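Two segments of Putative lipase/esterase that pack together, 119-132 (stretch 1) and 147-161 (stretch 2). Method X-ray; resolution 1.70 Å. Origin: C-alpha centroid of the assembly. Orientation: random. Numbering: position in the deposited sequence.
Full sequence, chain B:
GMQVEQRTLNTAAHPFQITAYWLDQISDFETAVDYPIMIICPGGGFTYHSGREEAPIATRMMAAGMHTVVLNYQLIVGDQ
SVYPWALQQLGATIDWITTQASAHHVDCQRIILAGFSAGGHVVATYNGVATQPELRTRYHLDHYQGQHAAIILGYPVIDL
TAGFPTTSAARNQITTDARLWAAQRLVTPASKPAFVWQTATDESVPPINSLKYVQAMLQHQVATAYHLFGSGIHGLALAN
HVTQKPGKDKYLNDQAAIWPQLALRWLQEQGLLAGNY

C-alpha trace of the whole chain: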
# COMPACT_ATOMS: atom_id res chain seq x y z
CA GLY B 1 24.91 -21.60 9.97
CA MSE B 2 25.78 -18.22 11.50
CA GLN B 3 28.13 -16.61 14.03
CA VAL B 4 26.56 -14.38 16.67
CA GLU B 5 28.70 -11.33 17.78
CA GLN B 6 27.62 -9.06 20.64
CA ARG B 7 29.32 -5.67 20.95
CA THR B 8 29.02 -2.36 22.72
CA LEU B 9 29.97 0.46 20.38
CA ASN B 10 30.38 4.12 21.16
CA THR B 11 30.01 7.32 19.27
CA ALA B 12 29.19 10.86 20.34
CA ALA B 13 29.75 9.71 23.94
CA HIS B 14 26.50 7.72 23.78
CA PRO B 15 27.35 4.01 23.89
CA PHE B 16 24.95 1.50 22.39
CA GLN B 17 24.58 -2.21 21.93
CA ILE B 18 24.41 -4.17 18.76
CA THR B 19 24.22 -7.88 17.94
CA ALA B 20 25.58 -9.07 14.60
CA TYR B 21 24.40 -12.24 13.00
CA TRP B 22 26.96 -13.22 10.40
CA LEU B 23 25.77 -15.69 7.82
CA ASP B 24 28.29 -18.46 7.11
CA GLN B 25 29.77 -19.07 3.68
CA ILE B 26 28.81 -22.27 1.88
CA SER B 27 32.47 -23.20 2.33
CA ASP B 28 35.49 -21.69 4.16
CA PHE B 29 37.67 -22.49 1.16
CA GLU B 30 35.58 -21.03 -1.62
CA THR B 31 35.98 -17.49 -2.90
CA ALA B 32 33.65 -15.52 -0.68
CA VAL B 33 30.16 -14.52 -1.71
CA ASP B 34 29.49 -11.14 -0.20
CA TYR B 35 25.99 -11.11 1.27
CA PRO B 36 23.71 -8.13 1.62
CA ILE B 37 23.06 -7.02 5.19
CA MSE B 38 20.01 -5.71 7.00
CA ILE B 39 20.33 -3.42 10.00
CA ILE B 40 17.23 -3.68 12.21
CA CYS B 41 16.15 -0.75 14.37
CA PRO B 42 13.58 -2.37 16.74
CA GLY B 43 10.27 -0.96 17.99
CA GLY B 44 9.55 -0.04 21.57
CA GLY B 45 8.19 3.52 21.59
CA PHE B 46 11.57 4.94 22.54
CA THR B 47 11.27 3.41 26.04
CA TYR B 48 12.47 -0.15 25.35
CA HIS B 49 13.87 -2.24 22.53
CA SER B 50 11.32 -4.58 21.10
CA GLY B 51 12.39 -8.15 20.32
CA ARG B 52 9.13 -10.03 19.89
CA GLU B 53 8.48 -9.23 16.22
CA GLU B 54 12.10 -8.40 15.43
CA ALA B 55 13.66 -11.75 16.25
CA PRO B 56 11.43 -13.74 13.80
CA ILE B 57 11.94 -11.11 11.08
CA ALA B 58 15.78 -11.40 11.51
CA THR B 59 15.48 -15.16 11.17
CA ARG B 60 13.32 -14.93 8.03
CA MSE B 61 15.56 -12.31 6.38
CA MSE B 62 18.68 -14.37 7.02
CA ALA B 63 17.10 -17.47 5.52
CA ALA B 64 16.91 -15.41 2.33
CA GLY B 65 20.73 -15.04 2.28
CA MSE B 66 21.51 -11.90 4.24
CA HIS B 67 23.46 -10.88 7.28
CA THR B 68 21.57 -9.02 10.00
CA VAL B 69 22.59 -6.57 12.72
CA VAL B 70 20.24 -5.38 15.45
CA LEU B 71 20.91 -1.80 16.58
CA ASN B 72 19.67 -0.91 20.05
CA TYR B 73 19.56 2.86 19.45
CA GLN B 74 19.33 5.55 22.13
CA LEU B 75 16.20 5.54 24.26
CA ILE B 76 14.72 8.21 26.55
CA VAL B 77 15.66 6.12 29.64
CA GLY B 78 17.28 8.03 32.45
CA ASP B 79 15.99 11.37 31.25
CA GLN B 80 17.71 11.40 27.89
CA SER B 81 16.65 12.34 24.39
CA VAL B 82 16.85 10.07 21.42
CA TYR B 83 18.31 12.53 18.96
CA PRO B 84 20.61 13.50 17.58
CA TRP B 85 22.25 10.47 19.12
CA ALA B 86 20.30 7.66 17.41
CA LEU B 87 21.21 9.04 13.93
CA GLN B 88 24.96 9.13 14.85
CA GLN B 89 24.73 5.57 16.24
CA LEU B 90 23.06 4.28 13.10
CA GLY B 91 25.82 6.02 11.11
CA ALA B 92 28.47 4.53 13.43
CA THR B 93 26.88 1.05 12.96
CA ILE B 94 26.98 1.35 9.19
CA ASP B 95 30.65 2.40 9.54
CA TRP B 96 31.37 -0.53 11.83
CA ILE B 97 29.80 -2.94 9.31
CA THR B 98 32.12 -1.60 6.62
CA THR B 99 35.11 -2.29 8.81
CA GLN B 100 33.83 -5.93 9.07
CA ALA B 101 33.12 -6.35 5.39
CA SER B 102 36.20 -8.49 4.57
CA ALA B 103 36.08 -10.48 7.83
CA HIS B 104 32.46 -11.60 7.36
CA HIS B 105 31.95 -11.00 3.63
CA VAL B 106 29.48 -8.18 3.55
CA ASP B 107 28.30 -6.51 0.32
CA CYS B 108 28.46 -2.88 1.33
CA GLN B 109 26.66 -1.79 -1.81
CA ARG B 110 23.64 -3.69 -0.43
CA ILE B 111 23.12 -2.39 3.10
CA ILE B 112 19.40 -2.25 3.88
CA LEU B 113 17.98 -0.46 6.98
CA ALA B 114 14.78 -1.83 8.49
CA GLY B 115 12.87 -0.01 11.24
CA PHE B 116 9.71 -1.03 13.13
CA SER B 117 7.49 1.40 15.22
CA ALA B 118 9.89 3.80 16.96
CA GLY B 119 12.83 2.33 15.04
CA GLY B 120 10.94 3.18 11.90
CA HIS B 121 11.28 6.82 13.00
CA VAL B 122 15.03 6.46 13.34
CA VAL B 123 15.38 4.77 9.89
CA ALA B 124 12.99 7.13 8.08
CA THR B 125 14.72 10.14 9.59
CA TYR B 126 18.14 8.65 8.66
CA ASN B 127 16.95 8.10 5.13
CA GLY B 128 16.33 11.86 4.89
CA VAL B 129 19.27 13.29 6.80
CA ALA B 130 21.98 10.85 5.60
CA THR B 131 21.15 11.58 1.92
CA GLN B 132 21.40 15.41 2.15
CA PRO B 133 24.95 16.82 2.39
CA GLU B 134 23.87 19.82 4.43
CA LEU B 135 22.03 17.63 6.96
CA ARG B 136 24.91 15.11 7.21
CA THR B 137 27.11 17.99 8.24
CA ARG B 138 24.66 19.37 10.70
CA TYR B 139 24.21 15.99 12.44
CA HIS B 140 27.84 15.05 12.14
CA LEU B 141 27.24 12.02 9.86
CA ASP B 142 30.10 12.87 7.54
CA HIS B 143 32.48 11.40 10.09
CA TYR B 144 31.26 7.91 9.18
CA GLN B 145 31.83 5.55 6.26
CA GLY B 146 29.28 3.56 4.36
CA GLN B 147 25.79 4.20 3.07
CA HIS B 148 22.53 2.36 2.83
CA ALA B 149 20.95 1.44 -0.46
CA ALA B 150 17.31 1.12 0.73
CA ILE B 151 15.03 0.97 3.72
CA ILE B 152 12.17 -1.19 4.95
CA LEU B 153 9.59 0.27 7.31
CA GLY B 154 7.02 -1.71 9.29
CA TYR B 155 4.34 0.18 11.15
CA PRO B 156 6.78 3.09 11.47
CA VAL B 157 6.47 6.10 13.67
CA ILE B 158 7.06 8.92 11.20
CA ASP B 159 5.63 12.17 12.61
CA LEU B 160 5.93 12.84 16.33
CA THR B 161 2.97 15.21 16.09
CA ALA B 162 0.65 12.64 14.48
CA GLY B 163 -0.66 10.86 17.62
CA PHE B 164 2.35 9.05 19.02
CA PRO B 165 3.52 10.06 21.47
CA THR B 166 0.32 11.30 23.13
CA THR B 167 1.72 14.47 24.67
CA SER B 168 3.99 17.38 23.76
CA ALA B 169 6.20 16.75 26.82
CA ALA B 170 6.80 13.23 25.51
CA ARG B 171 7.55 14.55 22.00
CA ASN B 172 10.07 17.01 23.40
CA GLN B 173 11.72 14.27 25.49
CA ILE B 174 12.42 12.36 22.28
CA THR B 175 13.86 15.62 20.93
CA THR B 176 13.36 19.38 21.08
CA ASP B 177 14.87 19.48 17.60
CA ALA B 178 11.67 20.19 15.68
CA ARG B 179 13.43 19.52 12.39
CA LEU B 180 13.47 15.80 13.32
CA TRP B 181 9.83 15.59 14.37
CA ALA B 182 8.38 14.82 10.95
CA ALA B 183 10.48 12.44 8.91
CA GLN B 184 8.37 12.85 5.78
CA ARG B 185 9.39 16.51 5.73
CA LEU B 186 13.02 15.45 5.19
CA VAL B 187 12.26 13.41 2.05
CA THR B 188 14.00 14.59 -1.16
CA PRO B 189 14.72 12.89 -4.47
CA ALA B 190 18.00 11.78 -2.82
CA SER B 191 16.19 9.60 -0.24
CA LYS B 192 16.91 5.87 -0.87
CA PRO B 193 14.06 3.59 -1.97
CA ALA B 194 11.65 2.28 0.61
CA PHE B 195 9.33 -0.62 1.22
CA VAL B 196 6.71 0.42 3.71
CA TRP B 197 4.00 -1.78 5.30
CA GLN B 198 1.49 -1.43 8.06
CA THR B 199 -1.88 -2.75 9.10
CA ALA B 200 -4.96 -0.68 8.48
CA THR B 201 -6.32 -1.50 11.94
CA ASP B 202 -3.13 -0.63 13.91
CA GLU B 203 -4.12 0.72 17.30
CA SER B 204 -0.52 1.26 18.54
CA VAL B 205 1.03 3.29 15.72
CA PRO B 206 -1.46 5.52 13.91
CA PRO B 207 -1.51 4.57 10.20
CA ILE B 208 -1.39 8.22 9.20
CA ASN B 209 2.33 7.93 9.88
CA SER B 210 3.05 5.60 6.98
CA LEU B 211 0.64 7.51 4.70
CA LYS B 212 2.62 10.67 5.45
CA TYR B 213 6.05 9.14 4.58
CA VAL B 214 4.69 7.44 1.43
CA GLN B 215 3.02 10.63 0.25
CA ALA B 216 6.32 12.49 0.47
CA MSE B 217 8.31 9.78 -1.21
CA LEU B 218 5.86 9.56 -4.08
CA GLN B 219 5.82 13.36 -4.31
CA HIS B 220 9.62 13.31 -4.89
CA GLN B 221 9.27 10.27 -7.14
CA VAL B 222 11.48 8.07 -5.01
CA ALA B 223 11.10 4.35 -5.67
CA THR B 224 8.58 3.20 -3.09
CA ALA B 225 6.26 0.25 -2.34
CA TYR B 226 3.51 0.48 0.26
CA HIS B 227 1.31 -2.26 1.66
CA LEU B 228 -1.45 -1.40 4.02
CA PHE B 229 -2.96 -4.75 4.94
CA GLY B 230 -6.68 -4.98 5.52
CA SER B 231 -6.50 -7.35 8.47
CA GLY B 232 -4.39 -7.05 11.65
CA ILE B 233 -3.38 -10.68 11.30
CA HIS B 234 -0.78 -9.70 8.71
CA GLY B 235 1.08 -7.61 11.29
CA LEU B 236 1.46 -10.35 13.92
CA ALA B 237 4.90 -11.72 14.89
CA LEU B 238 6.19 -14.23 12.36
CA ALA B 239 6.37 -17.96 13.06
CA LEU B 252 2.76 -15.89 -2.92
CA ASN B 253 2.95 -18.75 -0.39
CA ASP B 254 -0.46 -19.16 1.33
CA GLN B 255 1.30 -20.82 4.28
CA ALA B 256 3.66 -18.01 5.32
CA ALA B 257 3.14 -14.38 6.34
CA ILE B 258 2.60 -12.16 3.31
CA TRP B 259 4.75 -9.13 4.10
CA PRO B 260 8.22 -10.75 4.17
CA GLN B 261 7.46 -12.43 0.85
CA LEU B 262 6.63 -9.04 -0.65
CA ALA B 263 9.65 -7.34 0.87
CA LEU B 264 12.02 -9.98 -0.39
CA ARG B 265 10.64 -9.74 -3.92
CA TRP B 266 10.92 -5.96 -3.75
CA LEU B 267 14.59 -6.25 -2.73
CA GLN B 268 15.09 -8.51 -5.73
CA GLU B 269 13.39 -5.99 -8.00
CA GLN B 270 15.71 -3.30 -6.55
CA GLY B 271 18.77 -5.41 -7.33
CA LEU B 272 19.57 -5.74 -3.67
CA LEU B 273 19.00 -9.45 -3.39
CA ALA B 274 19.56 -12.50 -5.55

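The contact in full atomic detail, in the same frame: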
# COMPACT_ATOMS: atom_id res chain seq x y z
N GLY B 119 11.71 2.53 15.89
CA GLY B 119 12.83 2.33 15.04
C GLY B 119 12.62 2.75 13.60
O GLY B 119 13.58 3.10 12.88
N GLY B 120 11.36 2.70 13.20
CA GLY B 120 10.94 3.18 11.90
C GLY B 120 11.18 4.68 11.85
O GLY B 120 11.54 5.21 10.80
N HIS B 121 11.02 5.37 12.98
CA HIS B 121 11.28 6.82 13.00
C HIS B 121 12.75 7.06 12.79
O HIS B 121 13.16 7.87 11.97
CB HIS B 121 10.82 7.47 14.25
CG HIS B 121 10.80 8.95 14.17
ND1 HIS B 121 11.86 9.74 14.60
CD2 HIS B 121 9.89 9.80 13.66
CE1 HIS B 121 11.55 11.01 14.43
NE2 HIS B 121 10.35 11.07 13.86
N VAL B 122 13.57 6.32 13.49
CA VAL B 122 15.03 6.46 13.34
C VAL B 122 15.48 6.25 11.88
O VAL B 122 16.22 7.08 11.30
CB VAL B 122 15.82 5.50 14.32
CG1 VAL B 122 17.32 5.55 14.02
CG2 VAL B 122 15.54 5.82 15.80
N VAL B 123 15.07 5.11 11.30
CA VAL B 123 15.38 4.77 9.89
C VAL B 123 14.87 5.81 8.87
O VAL B 123 15.58 6.23 7.94
CB VAL B 123 14.93 3.31 9.57
CG1 VAL B 123 15.13 2.99 8.09
CG2 VAL B 123 15.73 2.33 10.44
N ALA B 124 13.61 6.20 9.02
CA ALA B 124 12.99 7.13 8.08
C ALA B 124 13.69 8.47 8.18
O ALA B 124 14.02 9.13 7.18
CB ALA B 124 11.46 7.24 8.36
N THR B 125 14.01 8.86 9.40
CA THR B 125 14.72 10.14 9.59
C THR B 125 16.14 10.04 8.98
O THR B 125 16.62 10.98 8.32
CB THR B 125 14.78 10.48 11.07
OG1 THR B 125 13.43 10.62 11.57
CG2 THR B 125 15.57 11.81 11.34
N TYR B 126 16.81 8.91 9.22
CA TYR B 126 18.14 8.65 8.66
C TYR B 126 18.12 8.74 7.14
O TYR B 126 19.03 9.32 6.47
CB TYR B 126 18.69 7.29 9.13
CG TYR B 126 20.20 7.20 8.87
CD1 TYR B 126 21.10 7.76 9.76
CD2 TYR B 126 20.69 6.55 7.75
CE1 TYR B 126 22.46 7.68 9.54
CE2 TYR B 126 22.05 6.51 7.50
CZ TYR B 126 22.92 7.05 8.41
OH TYR B 126 24.30 6.97 8.12
N ASN B 127 17.06 8.18 6.58
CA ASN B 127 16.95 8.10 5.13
C ASN B 127 16.94 9.51 4.53
O ASN B 127 17.46 9.76 3.42
CB ASN B 127 15.71 7.30 4.70
CG ASN B 127 15.81 6.84 3.27
OD1 ASN B 127 16.92 6.70 2.72
ND2 ASN B 127 14.67 6.64 2.61
N GLY B 128 16.38 10.45 5.28
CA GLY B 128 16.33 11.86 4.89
C GLY B 128 17.60 12.65 5.13
O GLY B 128 18.15 13.27 4.25
N VAL B 129 18.04 12.63 6.36
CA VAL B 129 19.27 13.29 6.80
C VAL B 129 20.56 12.80 6.13
O VAL B 129 21.39 13.61 5.72
CB VAL B 129 19.42 13.13 8.33
CG1 VAL B 129 20.78 13.64 8.82
CG2 VAL B 129 18.30 13.86 9.02
N ALA B 130 20.73 11.48 6.05
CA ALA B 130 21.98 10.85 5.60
C ALA B 130 22.19 11.01 4.09
O ALA B 130 23.26 10.69 3.61
CB ALA B 130 22.07 9.32 5.98
N THR B 131 21.16 11.50 3.38
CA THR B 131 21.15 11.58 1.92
C THR B 131 21.14 13.04 1.46
O THR B 131 21.05 13.34 0.26
CB THR B 131 19.94 10.79 1.28
OG1 THR B 131 18.73 11.30 1.83
CG2 THR B 131 20.01 9.27 1.47
N GLN B 132 21.25 13.95 2.42
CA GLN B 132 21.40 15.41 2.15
C GLN B 132 22.70 15.97 2.75
O GLN B 132 22.87 15.98 3.97
CB GLN B 132 20.25 16.20 2.74
CG GLN B 132 18.95 15.88 2.14
CD GLN B 132 17.80 16.58 2.80
OE1 GLN B 132 17.81 17.80 2.92
NE2 GLN B 132 16.79 15.82 3.20
N GLN B 147 27.15 3.69 3.28
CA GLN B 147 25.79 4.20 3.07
C GLN B 147 24.83 3.08 2.73
O GLN B 147 25.17 2.09 2.17
CB GLN B 147 25.74 5.31 2.04
CG GLN B 147 26.40 4.99 0.71
CD GLN B 147 26.48 6.23 -0.19
OE1 GLN B 147 27.17 7.21 0.13
NE2 GLN B 147 25.75 6.20 -1.29
N HIS B 148 23.60 3.29 3.13
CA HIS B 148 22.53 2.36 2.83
C HIS B 148 22.02 2.57 1.43
O HIS B 148 22.19 3.64 0.81
CB HIS B 148 21.44 2.44 3.89
CG HIS B 148 20.67 3.71 3.86
ND1 HIS B 148 21.21 4.92 4.25
CD2 HIS B 148 19.39 3.96 3.50
CE1 HIS B 148 20.29 5.86 4.09
NE2 HIS B 148 19.17 5.30 3.66
N ALA B 149 21.46 1.50 0.90
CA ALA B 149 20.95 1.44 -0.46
C ALA B 149 19.42 1.56 -0.50
O ALA B 149 18.84 1.88 -1.53
CB ALA B 149 21.35 0.11 -1.00
N ALA B 150 18.81 1.20 0.62
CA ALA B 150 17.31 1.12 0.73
C ALA B 150 16.89 0.96 2.16
O ALA B 150 17.69 0.64 3.03
CB ALA B 150 16.74 -0.04 -0.09
N ILE B 151 15.59 1.12 2.38
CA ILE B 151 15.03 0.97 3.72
C ILE B 151 13.75 0.15 3.62
O ILE B 151 13.12 0.07 2.56
CB ILE B 151 14.75 2.37 4.48
CG1 ILE B 151 13.53 3.13 3.93
CG2 ILE B 151 16.03 3.23 4.47
CD1 ILE B 151 13.14 4.40 4.74
N ILE B 152 13.43 -0.47 4.74
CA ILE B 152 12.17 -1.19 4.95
C ILE B 152 11.58 -0.61 6.22
O ILE B 152 12.31 -0.43 7.20
CB ILE B 152 12.40 -2.73 5.15
CG1 ILE B 152 12.82 -3.40 3.83
CG2 ILE B 152 11.13 -3.40 5.69
CD1 ILE B 152 13.31 -4.84 3.99
N LEU B 153 10.30 -0.26 6.16
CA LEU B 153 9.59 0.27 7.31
C LEU B 153 8.35 -0.52 7.61
O LEU B 153 7.49 -0.69 6.74
CB LEU B 153 9.19 1.76 7.12
CG LEU B 153 10.33 2.76 6.85
CD1 LEU B 153 9.73 4.13 6.51
CD2 LEU B 153 11.20 2.84 8.12
N GLY B 154 8.26 -1.05 8.83
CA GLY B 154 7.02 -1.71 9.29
C GLY B 154 6.37 -0.92 10.41
O GLY B 154 7.03 -0.56 11.40
N TYR B 155 5.09 -0.65 10.23
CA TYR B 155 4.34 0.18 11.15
C TYR B 155 5.23 1.30 11.75
O TYR B 155 5.27 1.45 12.97
CB TYR B 155 3.70 -0.67 12.27
CG TYR B 155 4.55 -1.78 12.84
CD1 TYR B 155 4.74 -2.95 12.16
CD2 TYR B 155 5.13 -1.67 14.09
CE1 TYR B 155 5.48 -4.00 12.70
CE2 TYR B 155 5.89 -2.70 14.64
CZ TYR B 155 6.07 -3.84 13.95
OH TYR B 155 6.79 -4.87 14.49
N PRO B 156 5.83 2.15 10.90
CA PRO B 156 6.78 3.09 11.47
C PRO B 156 6.13 4.28 12.11
O PRO B 156 5.12 4.75 11.63
CB PRO B 156 7.49 3.60 10.25
CG PRO B 156 6.45 3.56 9.19
CD PRO B 156 5.78 2.27 9.43
N VAL B 157 6.72 4.73 13.21
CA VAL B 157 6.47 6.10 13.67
C VAL B 157 7.19 7.03 12.70
O VAL B 157 8.39 6.82 12.40
CB VAL B 157 6.93 6.32 15.11
CG1 VAL B 157 6.84 7.80 15.51
CG2 VAL B 157 6.17 5.38 16.10
N ILE B 158 6.51 8.06 12.22
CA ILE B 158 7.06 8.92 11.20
C ILE B 158 7.00 10.38 11.62
O ILE B 158 7.93 11.16 11.37
CB ILE B 158 6.26 8.76 9.87
CG1 ILE B 158 6.54 7.36 9.27
CG2 ILE B 158 6.53 9.89 8.86
CD1 ILE B 158 8.09 7.08 8.88
N ASP B 159 5.87 10.75 12.21
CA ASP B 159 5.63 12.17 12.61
C ASP B 159 5.21 12.23 14.06
O ASP B 159 4.14 11.71 14.46
CB ASP B 159 4.65 12.80 11.63
CG ASP B 159 4.35 14.27 11.91
OD1 ASP B 159 4.64 14.78 13.01
OD2 ASP B 159 3.76 14.91 10.99
N LEU B 160 6.09 12.82 14.88
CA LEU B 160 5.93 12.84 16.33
C LEU B 160 4.82 13.77 16.79
O LEU B 160 4.57 13.88 17.99
CB LEU B 160 7.26 13.19 17.05
CG LEU B 160 8.43 12.24 16.79
CD1 LEU B 160 9.65 12.67 17.62
CD2 LEU B 160 8.05 10.81 17.11
N THR B 161 4.15 14.40 15.82
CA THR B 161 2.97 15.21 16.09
C THR B 161 1.68 14.51 15.68
O THR B 161 0.61 15.03 15.90
CB THR B 161 3.00 16.56 15.37
OG1 THR B 161 2.79 16.36 13.96
CG2 THR B 161 4.34 17.35 15.63

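The helix of stretch 1 (residues 119-129) runs roughly antiparallel to the strand 150-154, their directions 148° apart and their axes 8.4 Å apart at closest approach. Three residues have the largest areas covered by the other stretch: His-121 near one end of the contact, His-148 near the other, and Ile-151 in between.

His-121 lies against the loop that follows the strand. Its backbone is already close, with CA 3.0 Å from Val-157 O, although the nearby His-121 N is too poorly angled toward that oxygen to bond with it. The imidazole, with chi1 in the t well, reaches along the loop. Val-157 O and Ile-158 O lie at its edge, the latter 3.3 Å from His-121 CD2, so the polarized C-H rim of the ring meets carbonyl oxygen. One face is covered by Leu-160, whose CD2 sits 4.2 Å from the ring centroid and only 20° off the ring normal, a CH-pi contact. A flat aromatic ring suits this place because its edge can face polar backbone while its face accepts a methyl group. Such close approach of the backbones is helped by Gly-120, whose CA is 3.8 Å from Pro-156 CB; a CB on Gly-120 would point toward the loop and fall 2.5 Å from that same Pro-156 CB, a clash.

In the middle the contact is apolar. Ile-151 points its CA-to-CB bond toward the helix, and its CB packs 3.7 Å from Val-123 CG1. Its CD1 extends to within 3.4 Å of Asn-127 ND2, so the branched chain spans about one turn of the helix. Val-123 CG1 also meets Leu-153 CD2 at 3.9 Å. Ala-124, with only a methyl group, leaves room for larger neighbours: its CB is 4.0 Å from Leu-153 CD1 and 3.4 Å from Ile-158 CD1.

His-148 supplies the one hydrogen bond across the contact. Its CA-to-CB bond points toward the helix, and NE2 donates to Asn-127 OD1 at 2.8 Å with an N-H...acceptor angle of 165°, a short and nearly straight bond. Histidine suits the position because its rigid, planar ring carries a donor nitrogen, NE2, at its far end, and the amide of asparagine offers a carbonyl oxygen to receive it in a buried setting. The other ring nitrogen, ND1, lies 3.7 Å from Tyr-126 CE2, near the plane of the tyrosine ring; the two rings are oblique, with planes at 54° and centroids 5.5 Å apart.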